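Membrane attack complex assembly inhibitor BGA71 (Borreliella bavariensis, PDB 6FMH) probably helps the Lyme disease spirochaete evade complement by blocking assembly of the membrane attack complex. Local coordinates at residues Gln91-Tyr94 with Thr95-Glu98. Numbering follows the deposited sequence.
Sequences QHRY and TSKE
Y94 lays its ring over T95, its neighbour in sequence, in the opening turns of helix 90-123, part of the all-helical fold of this Borrelia BbCRASP-1 family protein. The Y94 ring gets there because CG sits between the backbone N and the carbonyl carbon (chi1 79°), which swings the phenol across the backbone N and side chain of T95. T95 CB stands almost on the ring normal, 4.3 Å from the centroid of the Y94 ring, a CH-pi contact, and T95 OG1 faces the same ring, displaced toward its rim. E98, one turn on, comes to the ring edge instead: its OE2 is 3.3 Å from CD2 of Y94, with the carboxylate plane turned 61° from the ring. The backbone joins the same pair through E98 N to Y94 O (2.7 Å), and K97 N to R93 O (3.2 Å) adds a second nearly straight i to i+4 bond. S96 OG also turns back toward R93 O, but the modelled separation is too short to be trusted. R93 runs out straight, then bends at chi3 (-85°); NE bonds Y87 O and the guanidinium makes a cation-pi contact with Y87. H92 packs on V173 and A177 of helix 173-183. K97, whose NZ makes a long, weak ion pair with D48 OD2, reaches back and crosses the R93 chain at a slant, its NZ 3.7 Å from R93 CD.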
# COMPACT_ATOMS: atom_id res chain seq x y z
N GLN A 91 18.44 3.37 31.66
CA GLN A 91 18.92 4.73 31.31
C GLN A 91 18.79 5.06 29.80
O GLN A 91 18.37 6.16 29.45
CB GLN A 91 20.37 5.01 31.74
CG GLN A 91 20.71 4.46 33.12
CD GLN A 91 21.41 3.11 33.04
OE1 GLN A 91 22.55 3.05 32.60
NE2 GLN A 91 20.74 2.03 33.50
N HIS A 92 19.14 4.09 28.95
CA HIS A 92 19.22 4.31 27.51
C HIS A 92 18.13 3.62 26.70
O HIS A 92 18.14 3.70 25.47
CB HIS A 92 20.58 3.86 26.98
CG HIS A 92 21.73 4.55 27.63
ND1 HIS A 92 22.79 3.85 28.15
CD2 HIS A 92 21.97 5.85 27.87
CE1 HIS A 92 23.65 4.70 28.68
NE2 HIS A 92 23.19 5.92 28.50
N ARG A 93 17.21 2.94 27.36
CA ARG A 93 16.14 2.28 26.63
C ARG A 93 15.58 3.20 25.54
O ARG A 93 15.44 2.81 24.39
CB ARG A 93 15.04 1.79 27.55
CG ARG A 93 14.19 0.73 26.86
CD ARG A 93 13.03 0.15 27.68
NE ARG A 93 13.59 -0.95 28.49
CZ ARG A 93 13.01 -1.70 29.44
NH1 ARG A 93 11.78 -1.47 29.83
NH2 ARG A 93 13.70 -2.66 30.04
N TYR A 94 15.29 4.45 25.92
CA TYR A 94 14.59 5.39 25.04
C TYR A 94 15.30 5.61 23.72
O TYR A 94 14.67 5.86 22.70
CB TYR A 94 14.41 6.73 25.76
CG TYR A 94 15.64 7.60 25.78
CD1 TYR A 94 16.66 7.39 26.69
CD2 TYR A 94 15.80 8.61 24.84
CE1 TYR A 94 17.80 8.19 26.69
CE2 TYR A 94 16.93 9.42 24.82
CZ TYR A 94 17.93 9.21 25.76
OH TYR A 94 19.06 10.01 25.72
N THR A 95 16.61 5.58 23.76
CA THR A 95 17.42 5.77 22.59
C THR A 95 17.20 4.66 21.56
O THR A 95 17.18 4.93 20.35
CB THR A 95 18.86 5.84 23.04
OG1 THR A 95 18.98 6.89 24.00
CG2 THR A 95 19.76 6.12 21.87
N SER A 96 16.99 3.41 22.02
CA SER A 96 16.67 2.33 21.11
C SER A 96 15.32 2.59 20.51
O SER A 96 15.10 2.40 19.32
CB SER A 96 16.68 0.97 21.84
OG SER A 96 15.83 0.96 22.97
N LYS A 97 14.37 2.94 21.35
CA LYS A 97 13.00 3.23 20.88
C LYS A 97 12.96 4.38 19.90
O LYS A 97 12.32 4.29 18.86
CB LYS A 97 12.08 3.54 22.05
CG LYS A 97 11.44 2.33 22.62
CD LYS A 97 10.53 2.68 23.78
CE LYS A 97 10.08 1.44 24.51
NZ LYS A 97 10.10 1.60 25.97
N GLU A 98 13.63 5.47 20.24
CA GLU A 98 13.68 6.61 19.33
C GLU A 98 14.30 6.24 17.97
O GLU A 98 13.78 6.59 16.94
CB GLU A 98 14.41 7.81 19.98
CG GLU A 98 13.43 8.67 20.76
CD GLU A 98 14.08 9.67 21.69
OE1 GLU A 98 15.06 10.36 21.29
OE2 GLU A 98 13.53 9.85 22.78